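Local coordinates for protein mannonate dehydratase (Streptococcus suis, PDB 3BDK) that probably catalyses the metal-dependent dehydration of D-mannonate to 2-dehydro-3-deoxy-D-gluconate, using ferrous iron or manganese, at residues 26-29 against 30-34; 68-71 against 72-76; 197-200 against 201-205; 89-93 against 94-98. All coordinates share one frame; numbering follows the deposited sequence.

How the interactions relate
Four local contacts sit in two groups on a xylose isomerase-like TIM barrel. Along the chain, interaction 1 (the loop before helix 36-40) precedes interaction 2 (helix 63-74), interaction 4 (helix 90-93) and interaction 3 (helix 191-210). Interactions 1 and 2 have centres about 12 Å apart and touch where W27 packs on the sulfur of M72. Interactions 3 and 4, about 11 Å between centres, meet through a probable hydrogen bond from N197 ND2 to K93 O and packing of F201 on I92. The centres of one pair lie 30 to 33 Å from those of the other, though the nearest atoms of interactions 1 and 4 are about 13 Å apart. Interaction 1 supplies pocket residues; K93 of interaction 4 approaches the same pocket.

Interaction 1: 26-29 against 30-34; sequences RWYG and KKDPV. With DNO (D-mannose), chain C.
D32 reaches back across the type I beta turn G29-D32 to hold the backbone of Y28. With CG anti to the backbone N (chi1 -158°), its carboxylate is carried to the indole of W27 and the amide of Y28. At the base, CB lies 3.2 Å from G29 O, the oxygen that also accepts the D32 N-H and so closes the turn. Beyond CG the carboxylate runs antiparallel to the W27 side chain, the two planes only 23° apart. OD2 accepts from Y28 N at 2.8 Å, the N-H almost straight, on its anti side but tilted out of the carboxylate plane. This same OD2 is 3.3 Å from W27 CD1 and lies at the edge of the Y28 ring. OD1, the other branch, receives V34 N at 3.2 Å from above the carboxylate plane, making an Asx turn. W27 NE1 donates to V34 O, 2.8 Å away and in the ring plane, while G29 O sits over one face of the indole near the rim.

R26 and Y28 line the D-mannose pocket. The extended arm of R26 makes a weak bond from NH1 to the ligand's O5, with NH1 also 2.6 Å from the ligand's O3, and that O3 donates to Y28 OH at 3.2 Å. Y345 also bonds the ligand and meets the Y28 ring edge to face. D32, which does not touch the sugar, is consistent with a second-shell role, fixing the backbone from which Y28 reaches the ligand; the two N-H groups on its carboxylate would probably favour ionisation.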
loop_
_atom_site.group_PDB
_atom_site.type_symbol
_atom_site.label_atom_id
_atom_site.label_comp_id
_atom_site.label_asym_id
_atom_site.label_seq_id
_atom_site.Cartn_x
_atom_site.Cartn_y
_atom_site.Cartn_z
ATOM N N ARG A 26 0.968 -13.870 -6.260
ATOM C CA ARG A 26 1.025 -14.864 -7.318
ATOM C C ARG A 26 2.167 -14.590 -8.273
ATOM O O ARG A 26 2.364 -13.449 -8.685
ATOM C CB ARG A 26 -0.297 -14.937 -8.082
ATOM C CG ARG A 26 -0.432 -16.164 -8.953
ATOM C CD ARG A 26 -1.852 -16.329 -9.397
ATOM N NE ARG A 26 -2.027 -17.368 -10.406
ATOM C CZ ARG A 26 -3.217 -17.824 -10.785
ATOM N NH1 ARG A 26 -4.309 -17.317 -10.233
ATOM N NH2 ARG A 26 -3.316 -18.780 -11.708
ATOM N N TRP A 27 2.918 -15.636 -8.612
ATOM C CA TRP A 27 3.979 -15.539 -9.610
ATOM C C TRP A 27 3.791 -16.616 -10.686
ATOM O O TRP A 27 3.662 -17.800 -10.382
ATOM C CB TRP A 27 5.362 -15.621 -8.941
ATOM C CG TRP A 27 6.523 -15.426 -9.898
ATOM C CD1 TRP A 27 6.861 -14.277 -10.572
ATOM C CD2 TRP A 27 7.491 -16.411 -10.283
ATOM N NE1 TRP A 27 7.975 -14.493 -11.353
ATOM C CE2 TRP A 27 8.383 -15.788 -11.197
ATOM C CE3 TRP A 27 7.691 -17.763 -9.945
ATOM C CZ2 TRP A 27 9.452 -16.464 -11.776
ATOM C CZ3 TRP A 27 8.757 -18.441 -10.527
ATOM C CH2 TRP A 27 9.625 -17.787 -11.435
ATOM N N TYR A 28 3.768 -16.191 -11.943
ATOM C CA TYR A 28 3.462 -17.088 -13.064
ATOM C C TYR A 28 4.653 -17.869 -13.651
ATOM O O TYR A 28 4.628 -18.274 -14.825
ATOM C CB TYR A 28 2.699 -16.325 -14.165
ATOM C CG TYR A 28 1.233 -16.177 -13.837
ATOM C CD1 TYR A 28 0.796 -15.228 -12.907
ATOM C CD2 TYR A 28 0.282 -17.011 -14.430
ATOM C CE1 TYR A 28 -0.558 -15.107 -12.587
ATOM C CE2 TYR A 28 -1.070 -16.896 -14.118
ATOM C CZ TYR A 28 -1.486 -15.944 -13.194
ATOM O OH TYR A 28 -2.830 -15.832 -12.883
ATOM N N GLY A 29 5.679 -18.099 -12.836
ATOM C CA GLY A 29 6.849 -18.839 -13.293
ATOM C C GLY A 29 7.867 -17.993 -14.035
ATOM O O GLY A 29 7.666 -16.790 -14.254
ATOM N N LYS A 30 8.974 -18.635 -14.405
ATOM C CA LYS A 30 10.075 -18.015 -15.161
ATOM C C LYS A 30 9.570 -17.014 -16.215
ATOM O O LYS A 30 10.219 -15.996 -16.479
ATOM C CB LYS A 30 10.919 -19.116 -15.827
ATOM C CG LYS A 30 12.407 -18.790 -16.075
ATOM C CD LYS A 30 13.088 -19.914 -16.892
ATOM C CE LYS A 30 14.611 -19.996 -16.646
ATOM N NZ LYS A 30 15.302 -21.092 -17.420
ATOM N N LYS A 31 8.399 -17.299 -16.789
ATOM C CA LYS A 31 7.819 -16.478 -17.860
ATOM C C LYS A 31 7.105 -15.193 -17.397
ATOM O O LYS A 31 6.768 -14.344 -18.227
ATOM C CB LYS A 31 6.894 -17.326 -18.744
ATOM C CG LYS A 31 5.690 -17.943 -18.028
ATOM C CD LYS A 31 4.517 -18.099 -18.999
ATOM C CE LYS A 31 3.417 -19.000 -18.441
ATOM N NZ LYS A 31 2.514 -19.494 -19.531
ATOM N N ASP A 32 6.886 -15.054 -16.087
ATOM C CA ASP A 32 6.213 -13.872 -15.513
ATOM C C ASP A 32 7.059 -12.593 -15.680
ATOM O O ASP A 32 8.210 -12.554 -15.235
ATOM C CB ASP A 32 5.862 -14.116 -14.026
ATOM C CG ASP A 32 4.731 -13.201 -13.506
ATOM O OD1 ASP A 32 4.383 -12.201 -14.172
ATOM O OD2 ASP A 32 4.186 -13.488 -12.413
ATOM N N PRO A 33 6.498 -11.553 -16.339
ATOM C CA PRO A 33 7.201 -10.275 -16.527
ATOM C C PRO A 33 7.399 -9.576 -15.209
ATOM O O PRO A 33 8.101 -8.573 -15.138
ATOM C CB PRO A 33 6.245 -9.466 -17.407
ATOM C CG PRO A 33 4.904 -10.075 -17.159
ATOM C CD PRO A 33 5.166 -11.535 -16.973
ATOM N N VAL A 34 6.744 -10.100 -14.186
ATOM C CA VAL A 34 6.995 -9.738 -12.807
ATOM C C VAL A 34 8.011 -10.740 -12.307
ATOM O O VAL A 34 7.862 -11.939 -12.542
ATOM C CB VAL A 34 5.704 -9.827 -11.955
ATOM C CG1 VAL A 34 5.978 -9.532 -10.486
ATOM C CG2 VAL A 34 4.666 -8.860 -12.487
HETATM C C1 DNO C . -9.541 -15.102 -11.972
HETATM C C2 DNO C . -8.117 -15.135 -11.395
HETATM C C3 DNO C . -7.046 -15.793 -12.322
HETATM C C4 DNO C . -7.222 -17.247 -12.869
HETATM C C5 DNO C . -7.834 -18.346 -11.948
HETATM C C6 DNO C . -7.289 -19.721 -12.355
HETATM O O1 DNO C . -10.421 -14.431 -11.429
HETATM O O2 DNO C . -8.121 -15.722 -10.082
HETATM O O3 DNO C . -5.792 -15.757 -11.648
HETATM O O4 DNO C . -7.904 -17.201 -14.130
HETATM O O5 DNO C . -7.553 -18.152 -10.553
HETATM O O6 DNO C . -8.226 -20.365 -13.222
#

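Interaction 2: 68-71 against 72-76; sequences ELKK and MVEEA
The last turns of helix 63-74 carry an i to i+4 salt bridge between K70 and E74 on their outer side. K70 NZ lies 3.1 Å from E74 OE1, and the two side chains run side by side in the same direction. Both start with CG anti to the backbone N; K70 bends at chi2 and again at chi4 (-46°), and E74 at chi2 (81°), which brings ammonium and carboxylate together. Beneath them the backbone follows the same spacing, E74 N donating to K70 O at 2.9 Å.

This helix is the crossover of a beta-alpha-beta unit, linking strand 47-50 to strand 79-84 of the barrel, and its flanks differ accordingly. V73 is buried and packs on L36 of helix 36-40 and on L78; its CG2 branch rests 3.3 Å from L69 O. Its amide is shared weakly between L69 O and K70 O.

M72 folds back along the previous turn. Its CB is 3.5 Å from E68 O, and after the bend at chi3 the terminal CE comes within 3.6 Å of that oxygen. The same methyl meets L69 CD2 at 4.3 Å, an apolar contact alongside the helix. On the exposed flank E75 CG lies 3.3 Å from K71 O, which weakly accepts the E75 amide, while the charged ends of K71 and E75 stay apart, NZ to OE2 6.3 Å.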
loop_
_atom_site.group_PDB
_atom_site.type_symbol
_atom_site.label_atom_id
_atom_site.label_comp_id
_atom_site.label_asym_id
_atom_site.label_seq_id
_atom_site.Cartn_x
_atom_site.Cartn_y
_atom_site.Cartn_z
ATOM N N GLU A 68 11.560 -27.687 -9.201
ATOM C CA GLU A 68 12.353 -26.733 -9.978
ATOM C C GLU A 68 11.836 -25.284 -9.879
ATOM O O GLU A 68 12.568 -24.329 -10.184
ATOM C CB GLU A 68 12.518 -27.185 -11.437
ATOM C CG GLU A 68 11.555 -26.557 -12.434
ATOM C CD GLU A 68 12.066 -26.621 -13.867
ATOM O OE1 GLU A 68 12.555 -27.697 -14.286
ATOM O OE2 GLU A 68 11.968 -25.597 -14.585
ATOM N N LEU A 69 10.583 -25.124 -9.451
ATOM C CA LEU A 69 10.020 -23.798 -9.196
ATOM C C LEU A 69 10.190 -23.413 -7.732
ATOM O O LEU A 69 10.360 -22.239 -7.414
ATOM C CB LEU A 69 8.545 -23.719 -9.625
ATOM C CG LEU A 69 8.178 -24.003 -11.096
ATOM C CD1 LEU A 69 6.744 -23.552 -11.384
ATOM C CD2 LEU A 69 9.162 -23.386 -12.116
ATOM N N LYS A 70 10.161 -24.411 -6.852
ATOM C CA LYS A 70 10.411 -24.206 -5.430
ATOM C C LYS A 70 11.865 -23.806 -5.184
ATOM O O LYS A 70 12.163 -23.046 -4.255
ATOM C CB LYS A 70 10.102 -25.484 -4.656
ATOM C CG LYS A 70 10.251 -25.353 -3.157
ATOM C CD LYS A 70 10.669 -26.667 -2.530
ATOM C CE LYS A 70 10.242 -26.752 -1.073
ATOM N NZ LYS A 70 10.550 -25.512 -0.292
ATOM N N LYS A 71 12.766 -24.336 -6.014
ATOM C CA LYS A 71 14.187 -24.012 -5.919
ATOM C C LYS A 71 14.425 -22.611 -6.477
ATOM O O LYS A 71 15.235 -21.848 -5.935
ATOM C CB LYS A 71 15.046 -25.052 -6.651
ATOM C CG LYS A 71 16.503 -25.130 -6.169
ATOM C CD LYS A 71 17.179 -26.422 -6.652
ATOM C CE LYS A 71 18.703 -26.284 -6.751
ATOM N NZ LYS A 71 19.159 -25.484 -7.939
ATOM N N MET A 72 13.691 -22.272 -7.539
ATOM C CA MET A 72 13.792 -20.958 -8.163
ATOM C C MET A 72 13.335 -19.857 -7.214
ATOM O O MET A 72 13.775 -18.715 -7.332
ATOM C CB MET A 72 12.994 -20.913 -9.465
ATOM C CG MET A 72 13.643 -20.050 -10.545
ATOM S SD MET A 72 12.823 -20.081 -12.161
ATOM C CE MET A 72 13.152 -21.764 -12.699
ATOM N N VAL A 73 12.478 -20.216 -6.260
ATOM C CA VAL A 73 11.891 -19.265 -5.323
ATOM C C VAL A 73 12.626 -19.230 -3.992
ATOM O O VAL A 73 12.800 -18.162 -3.417
ATOM C CB VAL A 73 10.378 -19.550 -5.105
ATOM C CG1 VAL A 73 9.827 -18.803 -3.904
ATOM C CG2 VAL A 73 9.587 -19.201 -6.358
ATOM N N GLU A 74 13.056 -20.389 -3.499
ATOM C CA GLU A 74 13.735 -20.457 -2.196
ATOM C C GLU A 74 15.044 -19.657 -2.193
ATOM O O GLU A 74 15.421 -19.065 -1.177
ATOM C CB GLU A 74 13.979 -21.913 -1.776
ATOM C CG GLU A 74 14.319 -22.100 -0.284
ATOM C CD GLU A 74 13.090 -22.106 0.616
ATOM O OE1 GLU A 74 12.347 -23.111 0.594
ATOM O OE2 GLU A 74 12.881 -21.118 1.355
ATOM N N GLU A 75 15.714 -19.631 -3.344
ATOM C CA GLU A 75 16.947 -18.857 -3.519
ATOM C C GLU A 75 16.701 -17.343 -3.471
ATOM O O GLU A 75 17.598 -16.572 -3.118
ATOM C CB GLU A 75 17.644 -19.229 -4.834
ATOM C CG GLU A 75 16.800 -18.996 -6.091
ATOM C CD GLU A 75 17.624 -18.952 -7.377
ATOM O OE1 GLU A 75 18.690 -18.295 -7.385
ATOM O OE2 GLU A 75 17.197 -19.563 -8.389
ATOM N N ALA A 76 15.484 -16.936 -3.819
ATOM C CA ALA A 76 15.119 -15.525 -3.882
ATOM C C ALA A 76 14.715 -14.939 -2.522
ATOM O O ALA A 76 14.354 -13.764 -2.427
ATOM C CB ALA A 76 14.028 -15.303 -4.935
#

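Interaction 3: 197-200 against 201-205; sequences NLEY and FIKAI
From N197 to A204 the backbone is regular alpha-helix, with successive i to i+4 bonds in which F201, I202, K203 and A204 donate to the carbonyls of N197, L198, E199 and Y200, the one from I202 N to L198 O being short at 2.7 Å.

L198 and I202 lie side by side on the buried flank, L198 CD1 resting 3.8 Å from I202 CG1. The same methyl reaches F201 CD1 at 4.3 Å, coming obliquely to that ring. One face of the F201 ring takes I205 CG2, placed toward the rim. On the outer flank K203 arches over E199, its chain bent at chi3 and chi4; NZ turns back toward E199 OE2 (3.1 Å), a salt bridge of uncertain geometry because NZ is modelled too close to E199 CG.

A204 sets its CB against Y200 O at 3.2 Å. Helix 191-210 leans through Y200 and A204 on I103 of helix 99-114, where Y200 OH also bonds D100. F201 and I202 press on Y123 of barrel strand 120-123, and L198 and I202 pack against F243 of helix 237-245.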
loop_
_atom_site.group_PDB
_atom_site.type_symbol
_atom_site.label_atom_id
_atom_site.label_comp_id
_atom_site.label_asym_id
_atom_site.label_seq_id
_atom_site.Cartn_x
_atom_site.Cartn_y
_atom_site.Cartn_z
ATOM N N ASN A 197 -21.125 -34.311 -9.317
ATOM C CA ASN A 197 -19.833 -34.481 -9.922
ATOM C C ASN A 197 -18.725 -34.050 -8.968
ATOM O O ASN A 197 -17.656 -34.682 -8.923
ATOM C CB ASN A 197 -19.781 -33.744 -11.248
ATOM C CG ASN A 197 -20.778 -34.303 -12.253
ATOM O OD1 ASN A 197 -21.381 -35.347 -12.023
ATOM N ND2 ASN A 197 -20.953 -33.615 -13.367
ATOM N N LEU A 198 -19.005 -33.013 -8.177
ATOM C CA LEU A 198 -18.052 -32.456 -7.236
ATOM C C LEU A 198 -17.894 -33.359 -6.046
ATOM O O LEU A 198 -16.779 -33.606 -5.593
ATOM C CB LEU A 198 -18.492 -31.067 -6.753
ATOM C CG LEU A 198 -17.679 -30.386 -5.630
ATOM C CD1 LEU A 198 -16.231 -30.105 -6.041
ATOM C CD2 LEU A 198 -18.351 -29.103 -5.176
ATOM N N GLU A 199 -19.015 -33.831 -5.518
ATOM C CA GLU A 199 -18.982 -34.711 -4.376
ATOM C C GLU A 199 -18.135 -35.951 -4.669
ATOM O O GLU A 199 -17.307 -36.356 -3.852
ATOM C CB GLU A 199 -20.389 -35.104 -3.987
ATOM C CG GLU A 199 -20.479 -35.595 -2.551
ATOM C CD GLU A 199 -21.759 -36.326 -2.285
ATOM O OE1 GLU A 199 -22.772 -35.979 -2.942
ATOM O OE2 GLU A 199 -21.741 -37.254 -1.440
ATOM N N TYR A 200 -18.338 -36.525 -5.850
ATOM C CA TYR A 200 -17.564 -37.650 -6.326
ATOM C C TYR A 200 -16.076 -37.332 -6.314
ATOM O O TYR A 200 -15.261 -38.132 -5.839
ATOM C CB TYR A 200 -17.991 -37.990 -7.747
ATOM C CG TYR A 200 -17.376 -39.260 -8.314
ATOM C CD1 TYR A 200 -17.968 -40.509 -8.084
ATOM C CD2 TYR A 200 -16.224 -39.209 -9.097
ATOM C CE1 TYR A 200 -17.423 -41.672 -8.613
ATOM C CE2 TYR A 200 -15.667 -40.363 -9.630
ATOM C CZ TYR A 200 -16.271 -41.595 -9.391
ATOM O OH TYR A 200 -15.721 -42.746 -9.921
ATOM N N PHE A 201 -15.741 -36.161 -6.852
ATOM C CA PHE A 201 -14.367 -35.643 -6.903
ATOM C C PHE A 201 -13.779 -35.424 -5.505
ATOM O O PHE A 201 -12.648 -35.806 -5.243
ATOM C CB PHE A 201 -14.355 -34.341 -7.721
ATOM C CG PHE A 201 -13.029 -33.633 -7.762
ATOM C CD1 PHE A 201 -12.832 -32.462 -7.032
ATOM C CD2 PHE A 201 -11.995 -34.102 -8.572
ATOM C CE1 PHE A 201 -11.624 -31.789 -7.082
ATOM C CE2 PHE A 201 -10.779 -33.426 -8.638
ATOM C CZ PHE A 201 -10.588 -32.274 -7.886
ATOM N N ILE A 202 -14.566 -34.824 -4.620
ATOM C CA ILE A 202 -14.131 -34.511 -3.265
ATOM C C ILE A 202 -13.817 -35.786 -2.485
ATOM O O ILE A 202 -12.687 -35.975 -2.032
ATOM C CB ILE A 202 -15.168 -33.621 -2.515
ATOM C CG1 ILE A 202 -15.149 -32.182 -3.050
ATOM C CG2 ILE A 202 -14.939 -33.620 -1.023
ATOM C CD1 ILE A 202 -13.773 -31.479 -3.062
ATOM N N LYS A 203 -14.790 -36.683 -2.350
ATOM C CA LYS A 203 -14.554 -37.853 -1.504
ATOM C C LYS A 203 -13.475 -38.738 -2.085
ATOM O O LYS A 203 -12.859 -39.501 -1.361
ATOM C CB LYS A 203 -15.835 -38.616 -1.111
ATOM C CG LYS A 203 -16.760 -39.019 -2.253
ATOM C CD LYS A 203 -18.047 -39.692 -1.744
ATOM C CE LYS A 203 -18.799 -38.779 -0.799
ATOM N NZ LYS A 203 -18.687 -37.358 -1.250
ATOM N N ALA A 204 -13.232 -38.591 -3.382
ATOM C CA ALA A 204 -12.105 -39.233 -4.044
ATOM C C ALA A 204 -10.740 -38.710 -3.547
ATOM O O ALA A 204 -9.864 -39.510 -3.180
ATOM C CB ALA A 204 -12.212 -39.074 -5.566
ATOM N N ILE A 205 -10.582 -37.379 -3.522
ATOM C CA ILE A 205 -9.266 -36.748 -3.356
ATOM C C ILE A 205 -8.873 -36.357 -1.932
ATOM O O ILE A 205 -7.692 -36.146 -1.652
ATOM C CB ILE A 205 -9.066 -35.503 -4.289
ATOM C CG1 ILE A 205 -9.916 -34.312 -3.831
ATOM C CG2 ILE A 205 -9.324 -35.864 -5.746
ATOM C CD1 ILE A 205 -9.462 -32.988 -4.402
#

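Interaction 4: 89-93 against 94-98; sequences HEDIK and QGKPN
The carboxylate of D91 and the amide of N98 cross at about a right angle, their planes 86° apart, with N98 ND2 poised over one face of the carboxylate, 3.0 Å from OD2. D91's other oxygen, OD1, is approached obliquely by the K96 chain: CD comes within 3.2 Å, and NZ forms a long salt bridge at 3.7 Å. The third flat group is the imidazole of H89, whose edge receives D91 N at ND1, 2.9 Å away and nearly in the ring plane. H89 thereby caps the start of helix 90-93 as its N-cap.

The far end of this one-turn helix closes in a Schellman motif. G95, with positive phi (61°), lets the chain turn so that K96 N reaches D91 O at 3.0 Å in the carbonyl plane, while G95 N bonds I92 O from above its plane. Q94 grips E90 O twice: its backbone N donates at 2.7 Å, and its extended side chain brings NE2 back to the same oxygen in a straight but weak bond. The Q94 side-chain oxygen is taken by N184, and E90 OE1 by Y185.

K93 NZ bonds M126 O and has a weak, long ion pair with D130 of the sugar pocket. D91 thus links both helix ends, its N-H held by H89 and its C=O by K96. Capping by ND1 needs that nitrogen without a proton, and the lysine beside OD1 would probably favour an ionised D91.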
loop_
_atom_site.group_PDB
_atom_site.type_symbol
_atom_site.label_atom_id
_atom_site.label_comp_id
_atom_site.label_asym_id
_atom_site.label_seq_id
_atom_site.Cartn_x
_atom_site.Cartn_y
_atom_site.Cartn_z
ATOM N N HIS A 89 -10.069 -31.133 -14.598
ATOM C CA HIS A 89 -10.391 -31.308 -16.030
ATOM C C HIS A 89 -11.902 -31.166 -16.271
ATOM O O HIS A 89 -12.712 -31.512 -15.403
ATOM C CB HIS A 89 -9.888 -32.694 -16.544
ATOM C CG HIS A 89 -9.861 -32.824 -18.046
ATOM N ND1 HIS A 89 -10.991 -33.070 -18.801
ATOM C CD2 HIS A 89 -8.839 -32.721 -18.933
ATOM C CE1 HIS A 89 -10.669 -33.101 -20.084
ATOM N NE2 HIS A 89 -9.368 -32.891 -20.192
ATOM N N GLU A 90 -12.288 -30.676 -17.449
ATOM C CA GLU A 90 -13.713 -30.564 -17.792
ATOM C C GLU A 90 -14.430 -31.892 -17.626
ATOM O O GLU A 90 -15.558 -31.932 -17.133
ATOM C CB GLU A 90 -13.941 -30.030 -19.209
ATOM C CG GLU A 90 -13.731 -28.525 -19.358
ATOM C CD GLU A 90 -14.686 -27.664 -18.521
ATOM O OE1 GLU A 90 -15.883 -28.008 -18.406
ATOM O OE2 GLU A 90 -14.224 -26.629 -17.988
ATOM N N ASP A 91 -13.773 -32.972 -18.030
ATOM C CA ASP A 91 -14.343 -34.310 -17.922
ATOM C C ASP A 91 -14.661 -34.690 -16.484
ATOM O O ASP A 91 -15.609 -35.433 -16.245
ATOM C CB ASP A 91 -13.413 -35.352 -18.547
ATOM C CG ASP A 91 -13.341 -35.242 -20.061
ATOM O OD1 ASP A 91 -14.362 -34.865 -20.682
ATOM O OD2 ASP A 91 -12.263 -35.552 -20.625
ATOM N N ILE A 92 -13.879 -34.190 -15.527
ATOM C CA ILE A 92 -14.223 -34.416 -14.122
ATOM C C ILE A 92 -15.438 -33.577 -13.753
ATOM O O ILE A 92 -16.373 -34.079 -13.128
ATOM C CB ILE A 92 -13.063 -34.136 -13.141
ATOM C CG1 ILE A 92 -11.910 -35.110 -13.388
ATOM C CG2 ILE A 92 -13.552 -34.266 -11.695
ATOM C CD1 ILE A 92 -10.580 -34.670 -12.785
ATOM N N LYS A 93 -15.416 -32.308 -14.160
ATOM C CA LYS A 93 -16.513 -31.375 -13.915
ATOM C C LYS A 93 -17.830 -31.894 -14.502
ATOM O O LYS A 93 -18.882 -31.763 -13.868
ATOM C CB LYS A 93 -16.184 -29.983 -14.486
ATOM C CG LYS A 93 -15.272 -29.077 -13.634
ATOM C CD LYS A 93 -14.880 -27.821 -14.429
ATOM C CE LYS A 93 -13.921 -26.909 -13.664
ATOM N NZ LYS A 93 -13.314 -25.851 -14.526
ATOM N N GLN A 94 -17.762 -32.494 -15.694
ATOM C CA GLN A 94 -18.932 -33.042 -16.393
ATOM C C GLN A 94 -19.352 -34.443 -15.921
ATOM O O GLN A 94 -20.386 -34.957 -16.351
ATOM C CB GLN A 94 -18.667 -33.098 -17.894
ATOM C CG GLN A 94 -18.943 -31.827 -18.646
ATOM C CD GLN A 94 -18.282 -31.815 -20.022
ATOM O OE1 GLN A 94 -18.955 -31.733 -21.056
ATOM N NE2 GLN A 94 -16.960 -31.896 -20.040
ATOM N N GLY A 95 -18.555 -35.062 -15.056
ATOM C CA GLY A 95 -18.794 -36.445 -14.622
ATOM C C GLY A 95 -18.771 -37.513 -15.718
ATOM O O GLY A 95 -19.516 -38.501 -15.649
ATOM N N LYS A 96 -17.926 -37.337 -16.729
ATOM C CA LYS A 96 -17.823 -38.316 -17.821
ATOM C C LYS A 96 -17.030 -39.583 -17.383
ATOM O O LYS A 96 -16.232 -39.510 -16.436
ATOM C CB LYS A 96 -17.244 -37.642 -19.075
ATOM C CG LYS A 96 -18.087 -36.463 -19.595
ATOM C CD LYS A 96 -17.417 -35.741 -20.755
ATOM C CE LYS A 96 -17.826 -36.339 -22.104
ATOM N NZ LYS A 96 -16.706 -36.344 -23.103
ATOM N N PRO A 97 -17.236 -40.744 -18.060
ATOM C CA PRO A 97 -16.812 -42.045 -17.486
ATOM C C PRO A 97 -15.296 -42.153 -17.334
ATOM O O PRO A 97 -14.794 -42.688 -16.333
ATOM C CB PRO A 97 -17.305 -43.068 -18.514
ATOM C CG PRO A 97 -18.257 -42.336 -19.387
ATOM C CD PRO A 97 -17.801 -40.915 -19.407
ATOM N N ASN A 98 -14.596 -41.625 -18.335
ATOM C CA ASN A 98 -13.156 -41.401 -18.336
ATOM C C ASN A 98 -12.615 -40.493 -17.246
ATOM O O ASN A 98 -11.515 -39.978 -17.395
ATOM C CB ASN A 98 -12.804 -40.702 -19.643
ATOM C CG ASN A 98 -13.628 -39.439 -19.850
ATOM O OD1 ASN A 98 -14.803 -39.515 -20.223
ATOM N ND2 ASN A 98 -13.030 -38.280 -19.590
#